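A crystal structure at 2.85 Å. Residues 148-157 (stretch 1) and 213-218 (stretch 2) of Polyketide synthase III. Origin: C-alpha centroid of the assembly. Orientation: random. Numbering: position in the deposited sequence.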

ATOM      1  N   GLY A 148       4.984  -4.277  26.324  1.00 38.58           N
ATOM      2  CA  GLY A 148       4.501  -5.108  27.421  1.00 38.68           C
ATOM      3  C   GLY A 148       3.309  -5.967  27.044  1.00 38.56           C
ATOM      4  O   GLY A 148       2.532  -6.379  27.910  1.00 38.91           O
ATOM      5  N   LEU A 149       3.173  -6.238  25.749  1.00 37.88           N
ATOM      6  CA  LEU A 149       2.041  -6.994  25.227  1.00 37.85           C
ATOM      7  C   LEU A 149       2.429  -8.409  24.817  1.00 38.03           C
ATOM      8  O   LEU A 149       3.599  -8.793  24.877  1.00 38.16           O
ATOM      9  N   ASN A 150       1.430  -9.178  24.404  1.00 38.28           N
ATOM     10  CA  ASN A 150       1.645 -10.489  23.816  1.00 38.84           C
ATOM     11  C   ASN A 150       1.235 -10.479  22.347  1.00 38.63           C
ATOM     12  O   ASN A 150       0.384  -9.685  21.942  1.00 38.49           O
ATOM     13  N   VAL A 151       1.838 -11.361  21.553  1.00 38.74           N
ATOM     14  CA  VAL A 151       1.531 -11.451  20.120  1.00 38.70           C
ATOM     15  C   VAL A 151       0.025 -11.571  19.849  1.00 39.17           C
ATOM     16  O   VAL A 151      -0.443 -11.245  18.755  1.00 39.58           O
ATOM     17  N   GLU A 152      -0.720 -12.027  20.855  1.00 39.53           N
ATOM     18  CA  GLU A 152      -2.175 -12.153  20.777  1.00 39.78           C
ATOM     19  C   GLU A 152      -2.874 -10.797  20.696  1.00 38.95           C
ATOM     20  O   GLU A 152      -3.901 -10.662  20.029  1.00 39.01           O
ATOM     21  N   ASP A 153      -2.308  -9.801  21.373  1.00 38.05           N
ATOM     22  CA  ASP A 153      -2.959  -8.501  21.564  1.00 37.11           C
ATOM     23  C   ASP A 153      -2.938  -7.599  20.326  1.00 36.11           C
ATOM     24  O   ASP A 153      -3.589  -6.553  20.303  1.00 35.84           O
ATOM     25  N   ILE A 154      -2.188  -7.999  19.303  1.00 35.33           N
ATOM     26  CA  ILE A 154      -2.132  -7.244  18.054  1.00 34.39           C
ATOM     27  C   ILE A 154      -3.371  -7.547  17.214  1.00 34.29           C
ATOM     28  O   ILE A 154      -3.661  -8.708  16.917  1.00 34.57           O
ATOM     29  N   SER A 155      -4.102  -6.495  16.853  1.00 33.83           N
ATOM     30  CA  SER A 155      -5.331  -6.612  16.066  1.00 33.66           C
ATOM     31  C   SER A 155      -5.134  -6.157  14.623  1.00 33.20           C
ATOM     32  O   SER A 155      -5.821  -6.631  13.712  1.00 33.31           O
ATOM     33  N   LYS A 156      -4.198  -5.229  14.429  1.00 32.51           N
ATOM     34  CA  LYS A 156      -3.935  -4.643  13.122  1.00 31.85           C
ATOM     35  C   LYS A 156      -2.447  -4.697  12.794  1.00 31.37           C
ATOM     36  O   LYS A 156      -1.600  -4.404  13.641  1.00 31.31           O
ATOM     37  N   LEU A 157      -2.141  -5.076  11.558  1.00 31.05           N
ATOM     38  CA  LEU A 157      -0.764  -5.143  11.079  1.00 30.49           C
ATOM     39  C   LEU A 157      -0.603  -4.316   9.810  1.00 30.11           C
ATOM     40  O   LEU A 157      -1.338  -4.497   8.838  1.00 30.14           O
ATOM     41  N   GLY A 213      -9.441   0.284  23.010  1.00 36.89           N
ATOM     42  CA  GLY A 213      -8.838  -0.855  23.705  1.00 36.90           C
ATOM     43  C   GLY A 213      -7.887  -1.702  22.876  1.00 36.56           C
ATOM     44  O   GLY A 213      -7.117  -2.493  23.422  1.00 36.57           O
ATOM     45  N   LYS A 214      -7.929  -1.523  21.559  1.00 36.32           N
ATOM     46  CA  LYS A 214      -7.197  -2.385  20.629  1.00 36.16           C
ATOM     47  C   LYS A 214      -5.774  -1.898  20.307  1.00 35.55           C
ATOM     48  O   LYS A 214      -5.403  -0.770  20.636  1.00 35.39           O
ATOM     49  N   TYR A 215      -4.982  -2.767  19.680  1.00 35.29           N
ATOM     50  CA  TYR A 215      -3.563  -2.505  19.440  1.00 34.90           C
ATOM     51  C   TYR A 215      -3.148  -2.766  17.990  1.00 34.57           C
ATOM     52  O   TYR A 215      -3.518  -3.785  17.400  1.00 34.77           O
ATOM     53  N   ALA A 216      -2.364  -1.845  17.432  1.00 33.95           N
ATOM     54  CA  ALA A 216      -1.917  -1.930  16.045  1.00 33.33           C
ATOM     55  C   ALA A 216      -0.395  -1.902  15.946  1.00 33.08           C
ATOM     56  O   ALA A 216       0.270  -1.183  16.696  1.00 33.07           O
ATOM     57  N   LEU A 217       0.143  -2.686  15.012  1.00 32.83           N
ATOM     58  CA  LEU A 217       1.586  -2.786  14.798  1.00 32.58           C
ATOM     59  C   LEU A 217       1.980  -2.264  13.416  1.00 32.19           C
ATOM     60  O   LEU A 217       1.559  -2.802  12.394  1.00 32.07           O
ATOM     61  N   MET A 218       2.783  -1.205  13.398  1.00 32.20           N
ATOM     62  CA  MET A 218       3.250  -0.604  12.152  1.00 32.16           C
ATOM     63  C   MET A 218       4.732  -0.902  11.962  1.00 32.17           C
ATOM     64  O   MET A 218       5.550  -0.588  12.828  1.00 31.97           O
TER

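Packing between residues 148-157 and 213-218 of Polyketide synthase III, two segments whose strands run side by side in parallel. Backbone bonds set the register: Ser155 N donates to Tyr215 O (2.8 Å) and Leu217 N to Lys156 O (2.8 Å), both nearly straight, while Lys156 N adds a weak bond to Tyr215 O (3.4 Å). Apolar contacts line the face carrying Leu157 and Leu217, which share the same rotamer (chi1 t, chi2 p) and meet at Leu157 CD1 and Leu217 CD2, 4.0 Å apart. Ile154 (m, m) extends this patch, its CG2 lying 4.0 Å from Leu217 CB. On the other face, Lys156 CB rests 3.7 Å from Ala216 CB; the all-t lysine chain then leads away, and its NZ is hydrogen-bonded elsewhere in the structure. Tyr215 (chi1 m) is the most covered residue. Leu149 (m, t) points toward stretch 2 and sets CD2 over one ring face, 3.8 Å from the Tyr215 ring centroid, a CH-pi contact; Asp153 O lies at the ring edge. Water 1 bridges the stretches: its O donates to Asp153 O (2.8 Å) and accepts from Tyr215 N (2.7 Å). Ser155 (chi1 m) likewise points toward stretch 2, and the water O hydrogen-bonds its OG (2.6 Å). Within stretch 1, Asp153 OD2 accepts from Asn150 N (2.7 Å), and Asp153 N donates back to Asn150 O (2.8 Å), together bracing the turn before the strand.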

ATOM      1  CB  LEU A 149       1.427  -6.266  24.028  1.00 37.24           C
ATOM      2  CG  LEU A 149       0.733  -4.922  24.250  1.00 36.97           C
ATOM      3  CD1 LEU A 149       0.594  -4.193  22.925  1.00 36.15           C
ATOM      4  CD2 LEU A 149      -0.623  -5.099  24.923  1.00 37.20           C
ATOM      5  CB  ASN A 150       0.857 -11.554  24.585  1.00 39.61           C
ATOM      6  CG  ASN A 150       1.317 -11.694  26.027  1.00 40.23           C
ATOM      7  OD1 ASN A 150       0.587 -11.346  26.953  1.00 40.75           O
ATOM      8  ND2 ASN A 150       2.532 -12.199  26.221  1.00 40.36           N
ATOM      9  CB  VAL A 151       2.303 -12.599  19.419  1.00 38.65           C
ATOM     10  CG1 VAL A 151       3.802 -12.332  19.438  1.00 38.16           C
ATOM     11  CG2 VAL A 151       1.985 -13.946  20.057  1.00 39.25           C
ATOM     12  CB  GLU A 152      -2.722 -12.921  21.990  1.00 40.96           C
ATOM     13  CG  GLU A 152      -2.440 -14.421  22.003  1.00 41.98           C
ATOM     14  CD  GLU A 152      -1.077 -14.771  22.575  1.00 42.24           C
ATOM     15  OE1 GLU A 152      -0.759 -14.327  23.700  1.00 42.30           O
ATOM     16  OE2 GLU A 152      -0.324 -15.506  21.903  1.00 42.41           O
ATOM     17  CB  ASP A 153      -2.343  -7.768  22.762  1.00 37.18           C
ATOM     18  CG  ASP A 153      -2.216  -8.652  23.998  1.00 37.67           C
ATOM     19  OD1 ASP A 153      -3.136  -9.452  24.277  1.00 37.85           O
ATOM     20  OD2 ASP A 153      -1.188  -8.536  24.697  1.00 37.83           O
ATOM     21  CB  ILE A 154      -0.832  -7.542  17.265  1.00 33.99           C
ATOM     22  CG1 ILE A 154       0.410  -7.183  18.100  1.00 33.91           C
ATOM     23  CG2 ILE A 154      -0.819  -6.828  15.916  1.00 33.46           C
ATOM     24  CD1 ILE A 154       0.482  -5.742  18.578  1.00 33.70           C
ATOM     25  CB  SER A 155      -6.448  -5.786  16.704  1.00 33.72           C
ATOM     26  OG  SER A 155      -6.680  -6.180  18.043  1.00 34.16           O
ATOM     27  CB  LYS A 156      -4.427  -3.196  13.077  1.00 31.72           C
ATOM     28  CG  LYS A 156      -4.687  -2.681  11.674  1.00 31.65           C
ATOM     29  CD  LYS A 156      -4.523  -1.177  11.584  1.00 31.62           C
ATOM     30  CE  LYS A 156      -4.952  -0.673  10.217  1.00 31.59           C
ATOM     31  NZ  LYS A 156      -4.395   0.674   9.920  1.00 31.73           N
ATOM     32  CB  LEU A 157      -0.351  -6.599  10.839  1.00 30.58           C
ATOM     33  CG  LEU A 157       1.015  -6.929  10.231  1.00 30.34           C
ATOM     34  CD1 LEU A 157       2.158  -6.409  11.091  1.00 30.22           C
ATOM     35  CD2 LEU A 157       1.128  -8.434  10.040  1.00 30.65           C
ATOM     36  CB  LYS A 214      -8.026  -2.629  19.358  1.00 36.50           C
ATOM     37  CG  LYS A 214      -9.420  -3.176  19.649  1.00 37.35           C
ATOM     38  CD  LYS A 214     -10.017  -3.929  18.472  1.00 37.76           C
ATOM     39  CE  LYS A 214     -11.265  -4.687  18.903  1.00 38.67           C
ATOM     40  NZ  LYS A 214     -11.716  -5.680  17.884  1.00 39.13           N
ATOM     41  CB  TYR A 215      -2.703  -3.352  20.383  1.00 35.18           C
ATOM     42  CG  TYR A 215      -2.849  -3.002  21.848  1.00 35.40           C
ATOM     43  CD1 TYR A 215      -2.195  -1.894  22.386  1.00 35.31           C
ATOM     44  CD2 TYR A 215      -3.632  -3.784  22.698  1.00 35.83           C
ATOM     45  CE1 TYR A 215      -2.320  -1.571  23.727  1.00 35.65           C
ATOM     46  CE2 TYR A 215      -3.765  -3.467  24.043  1.00 36.13           C
ATOM     47  CZ  TYR A 215      -3.105  -2.359  24.550  1.00 36.10           C
ATOM     48  OH  TYR A 215      -3.223  -2.027  25.878  1.00 36.38           O
ATOM     49  CB  ALA A 216      -2.523  -0.800  15.225  1.00 33.00           C
ATOM     50  CB  LEU A 217       2.048  -4.239  14.991  1.00 32.84           C
ATOM     51  CG  LEU A 217       3.495  -4.665  14.708  1.00 32.84           C
ATOM     52  CD1 LEU A 217       4.492  -3.970  15.629  1.00 32.77           C
ATOM     53  CD2 LEU A 217       3.624  -6.177  14.825  1.00 32.90           C
ATOM     54  CB  MET A 218       2.985   0.908  12.152  1.00 32.06           C
ATOM     55  CG  MET A 218       3.166   1.587  10.802  1.00 31.96           C
ATOM     56  SD  MET A 218       4.857   2.130  10.487  1.00 32.07           S
ATOM     57  CE  MET A 218       4.924   3.625  11.472  1.00 31.87           C
TER
HETATM   58  O   HOH W   1      -6.045  -5.175  20.345  1.00 20.51           O